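Local coordinates for lipoprotein LPPX (Mycobacterium tuberculosis, PDB 2BYO), which probably helps carry phthiocerol dimycocerosates from the cell membrane to the outer membrane, with a hydrophobic cavity large enough to hold one such lipid, at residues Ile28-Asp33 / Gly177-Val182; Ser40-Val45 / Gln197-Glu202; Gly56-Asp61 / Val74-Asp79; Gln88-Ser93 / Leu103-Glu108. One frame throughout, in Å; residues are numbered along the deposited sequence.

Contact 1: Ile28-Asp33 / Gly177-Val182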
loop_
_atom_site.group_PDB
_atom_site.type_symbol
_atom_site.label_atom_id
_atom_site.label_comp_id
_atom_site.label_asym_id
_atom_site.label_seq_id
_atom_site.Cartn_x
_atom_site.Cartn_y
_atom_site.Cartn_z
ATOM N N ILE A 28 -5.197 5.802 -13.743
ATOM C CA ILE A 28 -5.053 5.433 -12.327
ATOM C C ILE A 28 -6.337 4.767 -11.799
ATOM O O ILE A 28 -6.271 3.786 -11.054
ATOM C CB ILE A 28 -4.698 6.638 -11.436
ATOM C CG1 ILE A 28 -3.348 7.233 -11.851
ATOM C CG2 ILE A 28 -4.657 6.210 -9.958
ATOM C CD1 ILE A 28 -3.104 8.606 -11.287
ATOM N N ARG A 29 -7.498 5.289 -12.175
ATOM C CA ARG A 29 -8.758 4.656 -11.770
ATOM C C ARG A 29 -8.887 3.226 -12.293
ATOM O O ARG A 29 -9.410 2.362 -11.596
ATOM C CB ARG A 29 -9.966 5.467 -12.199
ATOM C CG ARG A 29 -10.311 6.564 -11.243
ATOM C CD ARG A 29 -11.484 7.367 -11.764
ATOM N NE ARG A 29 -12.093 8.195 -10.722
ATOM C CZ ARG A 29 -12.087 9.533 -10.687
ATOM N NH1 ARG A 29 -12.690 10.156 -9.675
ATOM N NH2 ARG A 29 -11.503 10.260 -11.645
ATOM N N GLN A 30 -8.404 2.975 -13.505
ATOM C CA GLN A 30 -8.338 1.607 -14.017
ATOM C C GLN A 30 -7.525 0.679 -13.095
ATOM O O GLN A 30 -7.938 -0.459 -12.867
ATOM C CB GLN A 30 -7.760 1.574 -15.429
ATOM C CG GLN A 30 -8.659 2.169 -16.500
ATOM C CD GLN A 30 -9.700 1.192 -17.058
ATOM O OE1 GLN A 30 -9.679 -0.001 -16.766
ATOM N NE2 GLN A 30 -10.606 1.707 -17.876
ATOM N N SER A 31 -6.383 1.144 -12.571
ATOM C CA SER A 31 -5.575 0.290 -11.681
ATOM C C SER A 31 -6.217 0.117 -10.320
ATOM O O SER A 31 -6.107 -0.950 -9.727
ATOM C CB SER A 31 -4.123 0.776 -11.508
ATOM O OG SER A 31 -4.053 1.955 -10.727
ATOM N N LEU A 32 -6.881 1.159 -9.825
ATOM C CA LEU A 32 -7.565 1.080 -8.533
ATOM C C LEU A 32 -8.767 0.147 -8.616
ATOM O O LEU A 32 -9.014 -0.624 -7.695
ATOM C CB LEU A 32 -7.989 2.471 -8.050
ATOM C CG LEU A 32 -6.861 3.457 -7.710
ATOM C CD1 LEU A 32 -7.433 4.741 -7.151
ATOM C CD2 LEU A 32 -5.868 2.858 -6.719
ATOM N N ASP A 33 -9.502 0.199 -9.724
ATOM C CA ASP A 33 -10.596 -0.743 -9.958
ATOM C C ASP A 33 -10.095 -2.184 -10.087
ATOM O O ASP A 33 -10.704 -3.099 -9.543
ATOM C CB ASP A 33 -11.397 -0.355 -11.195
ATOM C CG ASP A 33 -12.230 0.895 -10.979
ATOM O OD1 ASP A 33 -12.489 1.267 -9.810
ATOM O OD2 ASP A 33 -12.634 1.501 -11.982
ATOM N N GLY A 177 -2.634 -5.254 -20.129
ATOM C CA GLY A 177 -4.088 -5.466 -20.204
ATOM C C GLY A 177 -4.758 -5.580 -18.832
ATOM O O GLY A 177 -5.959 -5.369 -18.702
ATOM N N SER A 178 -3.972 -5.890 -17.804
ATOM C CA SER A 178 -4.503 -6.108 -16.454
ATOM C C SER A 178 -4.737 -4.818 -15.671
ATOM O O SER A 178 -5.533 -4.801 -14.735
ATOM C CB SER A 178 -3.532 -6.956 -15.652
ATOM O OG SER A 178 -2.335 -6.235 -15.392
ATOM N N HIS A 179 -4.014 -3.763 -16.031
ATOM C CA HIS A 179 -3.977 -2.511 -15.248
ATOM C C HIS A 179 -3.559 -2.722 -13.792
ATOM O O HIS A 179 -3.922 -1.935 -12.928
ATOM C CB HIS A 179 -5.328 -1.788 -15.310
ATOM C CG HIS A 179 -5.635 -1.195 -16.651
ATOM N ND1 HIS A 179 -6.524 -1.765 -17.532
ATOM C CD2 HIS A 179 -5.173 -0.077 -17.256
ATOM C CE1 HIS A 179 -6.594 -1.033 -18.625
ATOM N NE2 HIS A 179 -5.789 0.003 -18.483
ATOM N N HIS A 180 -2.785 -3.767 -13.515
ATOM C CA HIS A 180 -2.401 -4.060 -12.133
ATOM C C HIS A 180 -1.634 -2.876 -11.577
ATOM O O HIS A 180 -0.817 -2.281 -12.281
ATOM C CB HIS A 180 -1.499 -5.289 -12.030
ATOM C CG HIS A 180 -2.213 -6.588 -12.211
ATOM N ND1 HIS A 180 -1.642 -7.661 -12.870
ATOM C CD2 HIS A 180 -3.439 -6.994 -11.813
ATOM C CE1 HIS A 180 -2.494 -8.671 -12.868
ATOM N NE2 HIS A 180 -3.589 -8.296 -12.230
ATOM N N LEU A 181 -1.904 -2.539 -10.325
ATOM C CA LEU A 181 -1.111 -1.538 -9.633
ATOM C C LEU A 181 0.144 -2.242 -9.118
ATOM O O LEU A 181 0.174 -2.729 -7.977
ATOM C CB LEU A 181 -1.921 -0.909 -8.492
ATOM C CG LEU A 181 -1.236 0.252 -7.754
ATOM C CD1 LEU A 181 -0.873 1.412 -8.695
ATOM C CD2 LEU A 181 -2.152 0.765 -6.636
ATOM N N VAL A 182 1.162 -2.330 -9.970
ATOM C CA VAL A 182 2.365 -3.115 -9.650
ATOM C C VAL A 182 3.092 -2.486 -8.455
ATOM O O VAL A 182 3.537 -3.182 -7.534
ATOM C CB VAL A 182 3.311 -3.230 -10.872
ATOM C CG1 VAL A 182 4.572 -4.023 -10.519
ATOM C CG2 VAL A 182 2.595 -3.882 -12.037
#

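Contact 2: Ser40-Val45 / Gln197-Glu202. With ZN (zinc ion), chain C; HXA (docosa-4,7,10,13,16,19-hexaenoic acid), chain I.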
loop_
_atom_site.group_PDB
_atom_site.type_symbol
_atom_site.label_atom_id
_atom_site.label_comp_id
_atom_site.label_asym_id
_atom_site.label_seq_id
_atom_site.Cartn_x
_atom_site.Cartn_y
_atom_site.Cartn_z
ATOM N N SER A 40 -7.270 -12.065 -4.208
ATOM C CA SER A 40 -6.072 -12.233 -3.381
ATOM C C SER A 40 -4.876 -11.574 -4.042
ATOM O O SER A 40 -4.876 -11.344 -5.248
ATOM C CB SER A 40 -5.790 -13.716 -3.112
ATOM O OG SER A 40 -5.503 -14.419 -4.309
ATOM N N VAL A 41 -3.868 -11.250 -3.243
ATOM C CA VAL A 41 -2.685 -10.579 -3.749
ATOM C C VAL A 41 -1.551 -10.746 -2.729
ATOM O O VAL A 41 -1.808 -10.968 -1.555
ATOM C CB VAL A 41 -2.986 -9.064 -4.026
ATOM C CG1 VAL A 41 -3.277 -8.311 -2.735
ATOM C CG2 VAL A 41 -1.852 -8.394 -4.788
ATOM N N HIS A 42 -0.311 -10.686 -3.195
ATOM C CA HIS A 42 0.853 -10.630 -2.309
ATOM C C HIS A 42 1.313 -9.182 -2.306
ATOM O O HIS A 42 1.350 -8.544 -3.370
ATOM C CB HIS A 42 1.954 -11.567 -2.812
ATOM C CG HIS A 42 3.183 -11.589 -1.955
ATOM N ND1 HIS A 42 3.382 -12.525 -0.960
ATOM C CD2 HIS A 42 4.295 -10.819 -1.973
ATOM C CE1 HIS A 42 4.556 -12.318 -0.394
ATOM N NE2 HIS A 42 5.122 -11.277 -0.979
ATOM N N VAL A 43 1.582 -8.647 -1.116
ATOM C CA VAL A 43 2.061 -7.276 -0.958
ATOM C C VAL A 43 3.420 -7.245 -0.249
ATOM O O VAL A 43 3.618 -7.904 0.795
ATOM C CB VAL A 43 1.058 -6.392 -0.183
ATOM C CG1 VAL A 43 1.673 -5.055 0.144
ATOM C CG2 VAL A 43 -0.198 -6.157 -1.009
ATOM N N ALA A 44 4.343 -6.490 -0.848
ATOM C CA ALA A 44 5.642 -6.217 -0.275
ATOM C C ALA A 44 5.726 -4.733 0.043
ATOM O O ALA A 44 5.634 -3.876 -0.851
ATOM C CB ALA A 44 6.731 -6.616 -1.235
ATOM N N VAL A 45 5.873 -4.430 1.321
ATOM C CA VAL A 45 6.056 -3.063 1.784
ATOM C C VAL A 45 7.524 -2.841 2.134
ATOM O O VAL A 45 8.121 -3.623 2.865
ATOM C CB VAL A 45 5.174 -2.759 3.010
ATOM C CG1 VAL A 45 5.400 -1.328 3.491
ATOM C CG2 VAL A 45 3.690 -2.990 2.682
ATOM N N GLN A 197 2.777 -4.914 -5.465
ATOM C CA GLN A 197 1.855 -6.052 -5.584
ATOM C C GLN A 197 2.402 -7.132 -6.524
ATOM O O GLN A 197 3.117 -6.841 -7.493
ATOM C CB GLN A 197 0.492 -5.600 -6.131
ATOM C CG GLN A 197 -0.289 -4.634 -5.249
ATOM C CD GLN A 197 -1.628 -4.236 -5.849
ATOM O OE1 GLN A 197 -2.120 -4.862 -6.796
ATOM N NE2 GLN A 197 -2.234 -3.199 -5.289
ATOM N N SER A 198 2.010 -8.374 -6.248
ATOM C CA SER A 198 2.290 -9.515 -7.119
ATOM C C SER A 198 1.318 -10.634 -6.784
ATOM O O SER A 198 0.505 -10.510 -5.864
ATOM C CB SER A 198 3.736 -9.987 -6.930
ATOM O OG SER A 198 3.977 -10.330 -5.573
ATOM N N LYS A 199 1.407 -11.731 -7.524
ATOM C CA LYS A 199 0.639 -12.958 -7.228
ATOM C C LYS A 199 -0.871 -12.730 -7.223
ATOM O O LYS A 199 -1.617 -13.364 -6.480
ATOM C CB LYS A 199 1.107 -13.599 -5.911
ATOM C CG LYS A 199 2.635 -13.834 -5.863
ATOM C CD LYS A 199 3.042 -14.727 -4.709
ATOM C CE LYS A 199 2.859 -16.204 -5.010
ATOM N NZ LYS A 199 3.919 -16.751 -5.904
ATOM N N TRP A 200 -1.308 -11.827 -8.090
ATOM C CA TRP A 200 -2.713 -11.458 -8.190
ATOM C C TRP A 200 -3.554 -12.697 -8.409
ATOM O O TRP A 200 -3.309 -13.447 -9.350
ATOM C CB TRP A 200 -2.923 -10.485 -9.353
ATOM C CG TRP A 200 -2.102 -9.215 -9.212
ATOM C CD1 TRP A 200 -2.452 -8.080 -8.529
ATOM C CD2 TRP A 200 -0.798 -8.962 -9.771
ATOM N NE1 TRP A 200 -1.448 -7.131 -8.635
ATOM C CE2 TRP A 200 -0.427 -7.644 -9.391
ATOM C CE3 TRP A 200 0.085 -9.715 -10.565
ATOM C CZ2 TRP A 200 0.792 -7.070 -9.763
ATOM C CZ3 TRP A 200 1.298 -9.141 -10.944
ATOM C CH2 TRP A 200 1.640 -7.826 -10.537
ATOM N N ASN A 201 -4.527 -12.908 -7.521
ATOM C CA ASN A 201 -5.468 -14.004 -7.613
ATOM C C ASN A 201 -4.845 -15.406 -7.558
ATOM O O ASN A 201 -5.481 -16.395 -7.928
ATOM C CB ASN A 201 -6.380 -13.820 -8.833
ATOM C CG ASN A 201 -7.300 -12.616 -8.694
ATOM O OD1 ASN A 201 -7.698 -12.253 -7.589
ATOM N ND2 ASN A 201 -7.659 -12.007 -9.813
ATOM N N GLU A 202 -3.613 -15.497 -7.060
ATOM C CA GLU A 202 -3.018 -16.793 -6.746
ATOM C C GLU A 202 -3.452 -17.141 -5.323
ATOM O O GLU A 202 -3.458 -16.275 -4.451
ATOM C CB GLU A 202 -1.495 -16.751 -6.893
ATOM C CG GLU A 202 -1.057 -16.461 -8.340
ATOM C CD GLU A 202 0.451 -16.325 -8.529
ATOM O OE1 GLU A 202 1.230 -16.860 -7.719
ATOM O OE2 GLU A 202 0.863 -15.664 -9.501
HETATM ZN ZN ZN C . 7.073 -11.143 -0.886
HETATM C C1 HXA I . -11.035 -2.198 -1.392
HETATM O O1 HXA I . -12.209 -2.254 -0.952
HETATM O O2 HXA I . -10.418 -1.121 -1.551
HETATM C C2 HXA I . -10.350 -3.499 -1.757
HETATM C C3 HXA I . -8.897 -3.528 -1.273
HETATM C C4 HXA I . -8.448 -4.953 -0.925
HETATM C C5 HXA I . -7.386 -5.509 -1.878
HETATM C C6 HXA I . -6.004 -5.621 -1.226
HETATM C C7 HXA I . -4.980 -4.698 -1.874
HETATM C C8 HXA I . -3.924 -4.254 -0.869
HETATM C C9 HXA I . -2.884 -3.349 -1.533
HETATM C C10 HXA I . -3.010 -1.879 -1.124
HETATM C C11 HXA I . -3.844 -1.046 -2.101
HETATM C C12 HXA I . -2.991 -0.126 -2.978
HETATM C C13 HXA I . -2.704 1.228 -2.316
HETATM C C14 HXA I . -3.531 2.378 -2.903
HETATM C C15 HXA I . -2.647 3.460 -3.527
HETATM C C16 HXA I . -3.490 4.648 -3.981
HETATM C C17 HXA I . -2.772 5.504 -5.018
HETATM C C18 HXA I . -3.266 6.953 -4.956
HETATM C C19 HXA I . -3.053 7.711 -6.266
HETATM C C20 HXA I . -1.642 8.283 -6.359
HETATM C C21 HXA I . -1.448 9.085 -7.645
HETATM C C22 HXA I . 0.007 9.217 -8.061
HETATM O O HOH W 1 7.843 -10.846 -2.995
HETATM O O HOH W 2 7.995 -13.175 0.067
#

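Contact 3: Gly56-Asp61 / Val74-Asp79. With ZN (zinc ion), chain C.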
loop_
_atom_site.group_PDB
_atom_site.type_symbol
_atom_site.label_atom_id
_atom_site.label_comp_id
_atom_site.label_asym_id
_atom_site.label_seq_id
_atom_site.Cartn_x
_atom_site.Cartn_y
_atom_site.Cartn_z
ATOM N N GLY A 56 5.059 0.863 13.754
ATOM C CA GLY A 56 6.410 0.361 14.036
ATOM C C GLY A 56 6.949 -0.650 13.029
ATOM O O GLY A 56 8.084 -1.127 13.166
ATOM N N ILE A 57 6.135 -0.992 12.032
ATOM C CA ILE A 57 6.563 -1.854 10.941
ATOM C C ILE A 57 7.263 -1.009 9.869
ATOM O O ILE A 57 6.782 0.072 9.525
ATOM C CB ILE A 57 5.369 -2.597 10.314
ATOM C CG1 ILE A 57 4.742 -3.536 11.346
ATOM C CG2 ILE A 57 5.813 -3.376 9.050
ATOM C CD1 ILE A 57 3.508 -4.240 10.849
ATOM N N THR A 58 8.403 -1.498 9.376
ATOM C CA THR A 58 9.208 -0.799 8.362
ATOM C C THR A 58 9.449 -1.643 7.099
ATOM O O THR A 58 9.965 -1.136 6.093
ATOM C CB THR A 58 10.579 -0.361 8.938
ATOM O OG1 THR A 58 11.274 -1.503 9.450
ATOM C CG2 THR A 58 10.401 0.646 10.061
ATOM N N SER A 59 9.065 -2.915 7.148
ATOM C CA SER A 59 9.076 -3.786 5.981
ATOM C C SER A 59 8.034 -4.885 6.174
ATOM O O SER A 59 7.771 -5.290 7.306
ATOM C CB SER A 59 10.470 -4.405 5.792
ATOM O OG SER A 59 10.541 -5.182 4.612
ATOM N N ALA A 60 7.416 -5.350 5.088
ATOM C CA ALA A 60 6.548 -6.528 5.170
ATOM C C ALA A 60 6.409 -7.219 3.829
ATOM O O ALA A 60 6.489 -6.581 2.785
ATOM C CB ALA A 60 5.164 -6.154 5.711
ATOM N N ASP A 61 6.220 -8.534 3.886
ATOM C CA ASP A 61 5.778 -9.337 2.762
ATOM C C ASP A 61 4.605 -10.145 3.263
ATOM O O ASP A 61 4.760 -10.974 4.175
ATOM C CB ASP A 61 6.878 -10.256 2.252
ATOM C CG ASP A 61 7.901 -9.511 1.435
ATOM O OD1 ASP A 61 8.759 -8.849 2.043
ATOM O OD2 ASP A 61 7.828 -9.571 0.193
ATOM N N VAL A 74 5.171 -11.861 6.958
ATOM C CA VAL A 74 6.338 -11.583 7.783
ATOM C C VAL A 74 6.632 -10.091 7.686
ATOM O O VAL A 74 6.288 -9.451 6.687
ATOM C CB VAL A 74 7.538 -12.453 7.337
ATOM C CG1 VAL A 74 8.036 -12.059 5.960
ATOM C CG2 VAL A 74 8.647 -12.391 8.334
ATOM N N CYS A 75 7.226 -9.536 8.737
ATOM C CA CYS A 75 7.521 -8.112 8.772
ATOM C C CYS A 75 8.778 -7.810 9.567
ATOM O O CYS A 75 9.322 -8.671 10.257
ATOM C CB CYS A 75 6.332 -7.324 9.342
ATOM S SG CYS A 75 6.032 -7.483 11.097
ATOM N N THR A 76 9.232 -6.577 9.430
ATOM C CA THR A 76 10.271 -6.024 10.275
ATOM C C THR A 76 9.541 -5.063 11.204
ATOM O O THR A 76 8.917 -4.102 10.733
ATOM C CB THR A 76 11.350 -5.294 9.443
ATOM O OG1 THR A 76 12.015 -6.241 8.596
ATOM C CG2 THR A 76 12.384 -4.626 10.346
ATOM N N TYR A 77 9.614 -5.344 12.504
ATOM C CA TYR A 77 8.912 -4.600 13.539
ATOM C C TYR A 77 9.903 -4.177 14.618
ATOM O O TYR A 77 10.583 -5.018 15.211
ATOM C CB TYR A 77 7.799 -5.464 14.158
ATOM C CG TYR A 77 7.216 -4.861 15.418
ATOM C CD1 TYR A 77 6.343 -3.782 15.355
ATOM C CD2 TYR A 77 7.551 -5.359 16.674
ATOM C CE1 TYR A 77 5.825 -3.211 16.500
ATOM C CE2 TYR A 77 7.028 -4.790 17.828
ATOM C CZ TYR A 77 6.170 -3.716 17.728
ATOM O OH TYR A 77 5.652 -3.149 18.862
ATOM N N ASN A 78 9.976 -2.874 14.874
ATOM C CA ASN A 78 10.937 -2.304 15.810
ATOM C C ASN A 78 12.360 -2.824 15.581
ATOM O O ASN A 78 13.090 -3.115 16.528
ATOM C CB ASN A 78 10.468 -2.546 17.254
ATOM C CG ASN A 78 9.276 -1.666 17.641
ATOM O OD1 ASN A 78 8.813 -0.827 16.856
ATOM N ND2 ASN A 78 8.784 -1.850 18.859
ATOM N N ASP A 79 12.724 -2.936 14.305
ATOM C CA ASP A 79 14.037 -3.398 13.840
ATOM C C ASP A 79 14.286 -4.891 14.005
ATOM O O ASP A 79 15.375 -5.363 13.705
ATOM C CB ASP A 79 15.184 -2.600 14.467
ATOM C CG ASP A 79 15.260 -1.191 13.944
ATOM O OD1 ASP A 79 15.089 -0.995 12.717
ATOM O OD2 ASP A 79 15.499 -0.276 14.760
HETATM ZN ZN ZN C . 7.073 -11.143 -0.886
HETATM O O HOH W 3 11.299 -1.590 12.165
HETATM O O HOH W 1 7.843 -10.846 -2.995
HETATM O O HOH W 2 7.995 -13.175 0.067
#

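Contact 4: Gln88-Ser93 / Leu103-Glu108. With MLT (D-malate), chain M.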
loop_
_atom_site.group_PDB
_atom_site.type_symbol
_atom_site.label_atom_id
_atom_site.label_comp_id
_atom_site.label_asym_id
_atom_site.label_seq_id
_atom_site.Cartn_x
_atom_site.Cartn_y
_atom_site.Cartn_z
ATOM N N GLN A 88 -6.353 -10.832 11.341
ATOM C CA GLN A 88 -7.453 -11.759 11.555
ATOM C C GLN A 88 -8.599 -10.997 12.193
ATOM O O GLN A 88 -8.421 -10.367 13.237
ATOM C CB GLN A 88 -7.020 -12.901 12.477
ATOM C CG GLN A 88 -6.037 -13.867 11.835
ATOM C CD GLN A 88 -5.790 -15.110 12.678
ATOM O OE1 GLN A 88 -6.150 -15.174 13.865
ATOM N NE2 GLN A 88 -5.154 -16.108 12.066
ATOM N N GLY A 89 -9.775 -11.055 11.577
ATOM C CA GLY A 89 -10.913 -10.281 12.056
ATOM C C GLY A 89 -10.530 -8.812 12.096
ATOM O O GLY A 89 -10.059 -8.261 11.102
ATOM N N ASP A 90 -10.693 -8.187 13.258
ATOM C CA ASP A 90 -10.372 -6.772 13.422
ATOM C C ASP A 90 -8.899 -6.541 13.791
ATOM O O ASP A 90 -8.412 -5.419 13.724
ATOM C CB ASP A 90 -11.286 -6.174 14.498
ATOM C CG ASP A 90 -11.145 -4.669 14.621
ATOM O OD1 ASP A 90 -11.329 -3.960 13.609
ATOM O OD2 ASP A 90 -10.860 -4.199 15.740
ATOM N N ASN A 91 -8.184 -7.597 14.159
ATOM C CA ASN A 91 -6.868 -7.443 14.771
ATOM C C ASN A 91 -5.700 -7.486 13.800
ATOM O O ASN A 91 -5.637 -8.344 12.931
ATOM C CB ASN A 91 -6.676 -8.507 15.839
ATOM C CG ASN A 91 -7.705 -8.403 16.935
ATOM O OD1 ASN A 91 -8.041 -7.303 17.380
ATOM N ND2 ASN A 91 -8.233 -9.544 17.362
ATOM N N ILE A 92 -4.786 -6.537 13.976
ATOM C CA ILE A 92 -3.477 -6.530 13.328
ATOM C C ILE A 92 -2.489 -6.963 14.400
ATOM O O ILE A 92 -2.395 -6.312 15.439
ATOM C CB ILE A 92 -3.116 -5.112 12.830
ATOM C CG1 ILE A 92 -4.121 -4.652 11.761
ATOM C CG2 ILE A 92 -1.693 -5.064 12.288
ATOM C CD1 ILE A 92 -4.070 -3.152 11.476
ATOM N N SER A 93 -1.769 -8.056 14.150
ATOM C CA SER A 93 -0.923 -8.701 15.163
ATOM C C SER A 93 0.463 -9.099 14.633
ATOM O O SER A 93 0.641 -9.328 13.435
ATOM C CB SER A 93 -1.612 -9.961 15.679
ATOM O OG SER A 93 -2.869 -9.668 16.272
ATOM N N LEU A 103 -1.008 -4.997 17.448
ATOM C CA LEU A 103 -0.486 -3.644 17.206
ATOM C C LEU A 103 -1.611 -2.652 16.968
ATOM O O LEU A 103 -1.466 -1.443 17.210
ATOM C CB LEU A 103 0.453 -3.628 16.001
ATOM C CG LEU A 103 1.722 -4.473 16.105
ATOM C CD1 LEU A 103 2.567 -4.262 14.874
ATOM C CD2 LEU A 103 2.511 -4.133 17.355
ATOM N N GLY A 104 -2.734 -3.148 16.477
ATOM C CA GLY A 104 -3.828 -2.270 16.180
ATOM C C GLY A 104 -5.075 -2.993 15.766
ATOM O O GLY A 104 -5.102 -4.218 15.658
ATOM N N SER A 105 -6.104 -2.191 15.543
ATOM C CA SER A 105 -7.423 -2.657 15.187
ATOM C C SER A 105 -7.828 -1.973 13.894
ATOM O O SER A 105 -7.634 -0.768 13.738
ATOM C CB SER A 105 -8.412 -2.307 16.300
ATOM O OG SER A 105 -9.704 -2.061 15.777
ATOM N N ILE A 106 -8.396 -2.749 12.980
ATOM C CA ILE A 106 -8.822 -2.239 11.682
ATOM C C ILE A 106 -9.869 -1.143 11.853
ATOM O O ILE A 106 -9.733 -0.052 11.297
ATOM C CB ILE A 106 -9.383 -3.376 10.799
ATOM C CG1 ILE A 106 -8.251 -4.316 10.372
ATOM C CG2 ILE A 106 -10.076 -2.816 9.563
ATOM C CD1 ILE A 106 -8.738 -5.611 9.762
ATOM N N SER A 107 -10.907 -1.448 12.626
ATOM C CA SER A 107 -11.999 -0.504 12.869
ATOM C C SER A 107 -11.496 0.797 13.499
ATOM O O SER A 107 -11.929 1.885 13.121
ATOM C CB SER A 107 -13.071 -1.141 13.766
ATOM O OG SER A 107 -12.530 -1.561 15.008
ATOM N N GLU A 108 -10.563 0.676 14.438
ATOM C CA GLU A 108 -10.073 1.829 15.183
ATOM C C GLU A 108 -9.142 2.711 14.359
ATOM O O GLU A 108 -9.173 3.932 14.491
ATOM C CB GLU A 108 -9.432 1.368 16.492
ATOM C CG GLU A 108 -10.479 0.731 17.414
ATOM C CD GLU A 108 -9.991 0.491 18.820
ATOM O OE1 GLU A 108 -8.861 -0.012 18.979
ATOM O OE2 GLU A 108 -10.752 0.788 19.766
HETATM C C1 MLT M . -5.568 -0.686 19.614
HETATM O O1 MLT M . -6.405 -0.662 18.692
HETATM O O2 MLT M . -5.434 -1.739 20.280
HETATM C C2 MLT M . -4.718 0.524 19.903
HETATM O O3 MLT M . -5.440 1.734 19.753
HETATM C C3 MLT M . -3.471 0.496 19.020
HETATM C C4 MLT M . -3.659 1.151 17.668
HETATM O O4 MLT M . -4.640 0.879 16.923
HETATM O O5 MLT M . -2.796 1.976 17.271
#

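Contact 1: Ile28-Asp33 / Gly177-Val182
Helix 22-36 comes down on the loop leading into strand 181-187, where Ser-31 and His-179 have their CA atoms 4.8 Å apart, and Ser-31 CA sits 3.0 Å from His-179 O as a CA-H...O contact. Beside it, the His-179 ring takes Gln-30 CB over one face, offset toward the rim, a CH-pi contact 3.8 Å from CB to the ring centroid. The Gln-30 chain is bent at chi2 (-85°), which brings its CD to 4.1 Å from His-179 CE1, with the amide plane turned 31° from the ring plane. Ser-31 turns its hydroxyl back to its own helix: OG donates to Ile-28 O at 2.9 Å, a carbonyl that also accepts from Leu-32 N. The same OG lies 3.8 Å from Leu-181 CD1, and Leu-32 CD2 meets Leu-181 CD2 at 4.3 Å. Leu-181 centres an inverse gamma turn; just before it, Ser-178 OG accepts from His-180 N in an ST turn. His-180 binds a zinc ion and stacks on Trp-200. Ile-28, Leu-32 and Leu-181 all touch the bound docosahexaenoic acid, putting the contact at the wall of the lipid cavity, where Ile-28 and Leu-181 also pack on Val-171 of strand 167-174.

Contact 2: Ser40-Val45 / Gln197-Glu202
Strands 40-49 and 191-198 run antiparallel side by side in the half-barrel sheet, and here they pair His-42 with Ser-198, then Val-43 with Gln-197. His-42 N donates to Ser-198 O at 2.8 Å and Ser-198 N returns a bond to His-42 O at 3.0 Å. Beyond Ser-198 the chain leaves the strand in a type II turn, Lys-199 to Glu-202, whose far side still grips Ser-40: Asn-201 N reaches Ser-40 O at 2.8 Å, from above the carbonyl plane, and Ser-40 OG donates to Glu-202 O. Val-41 CG2, anti to the backbone N, lies 3.8 Å from Trp-200 CD1. That indole is tied down by NE1, which bonds Gln-197 OE1 at 3.0 Å in the ring plane and on a carbonyl lone pair. The half-barrel encloses the lipid cavity, and on the face of Val-43 and Gln-197 the bound docosahexaenoic acid passes by, C9 lying 3.8 Å from Gln-197 NE2. On the other face CG of His-42 is anti to the backbone N (chi1 -179°), the ring standing beside Ser-198 OG, and NE2 holds a zinc ion at 2.0 Å together with Asp-61 and two waters. ND1 of the same ring binds another zinc ion, shared with Asp-63.

Contact 3: Gly56-Asp61 / Val74-Asp79
Strands 57-65 and 70-77 form an antiparallel beta hairpin of the half-barrel, their short axes 4.5 Å apart at closest approach. The tightly packed part is the face carrying Ile-57, Ala-60, Cys-75 and Tyr-77. Ala-60 CB and Cys-75 CB stand 4.0 Å apart across a non-hydrogen-bonded pair. Cys-75 puts SG between its backbone N and carbonyl carbon (chi1 72°), and the sulfur lies 4.1 Å from Ile-57 CD1, while Ile-57 CG1 comes to the edge of the Tyr-77 ring. Phe-85 of strand 83-88 packs on Ile-57 and Cys-75, and Leu-103 on Ile-57 and Tyr-77, so side chains of neighbouring strands pack against this face, with a bound linolenic acid near Ile-57.

The other face, with Ser-59, Asp-61, Val-74 and Thr-76, is partly exposed to solvent; on it Ser-59 CB lies 3.7 Å from Thr-76 OG1. Separately, Thr-58 OG1 comes to 3.4 Å from Thr-76 CG2, the two side chains crossing at a slant. At the end where Gly-56 meets Asn-78, a water 2.7 Å from Thr-58 OG1 accepts from Asp-79 N and gives a weak bond to Gly-56 O. At the opposite end Asp-61 and Val-74 exchange two N-H...O bonds. The carboxylate of Asp-61 is divided between two cations: OD1 makes a salt bridge to Arg-46, and OD2 binds the zinc ion at 2.0 Å.

Contact 4: Gln88-Ser93 / Leu103-Glu108
Backbone bonds tie the hairpin of strands 91-96 and 99-105: Ile-92 N donates to Gly-104 O at 2.9 Å, while Ile-92 O accepts from Leu-103 N at 2.8 Å and, weakly, from Gly-104 N. Leu-103 and Gly-104 thus both face Ile-92, a classic beta bulge. Further along, Ile-106 N bonds Asp-90 O in the carbonyl plane.

Side-chain bonds mark the start of helix 106-112. Asp-90 CG is anti to the backbone N (chi1 -173°); its OD1 accepts from Ser-107 N at 2.7 Å through the syn lone pair. The approach of Ser-105 OG to Asp-90 OD2 is too short to be trusted in detail. Ser-105 is the N-cap, OG accepting from Glu-108 N at 3.2 Å.

Apolar contact pairs Ile-92 CG1 with Ile-106 CG1 at 4.4 Å; Ile-106 also touches a linolenic acid.

D-malate sits against the strand, O1 2.6 Å from Glu-108 OE1. One of these two acid groups probably holds a proton, and a negative Asp-90 at the helix N terminus would be favoured by the helix dipole.

In the fold
From the N terminus, helix 22-36 opens contact 1 and strand 40-49 opens contact 2; neither closes until the chain reaches the last two strands, 181-187 and 191-198, and the loops beside them. Their segments alternate, so the two long loops cross, and they touch where Val-182 O meets Gln-197 N. Nested inside both are the two short hairpins: contact 3 closes first, contact 4 follows in series. Contact 3 meets contact 2 through Val-45 and Ala-60 and through the zinc ion they share; Tyr-77 and Leu-103 join contacts 3 and 4. Contacts 1 and 4 lie on opposite sides of the chain's centre, their own centres about 27 Å apart, yet all four reach one antiparallel sheet.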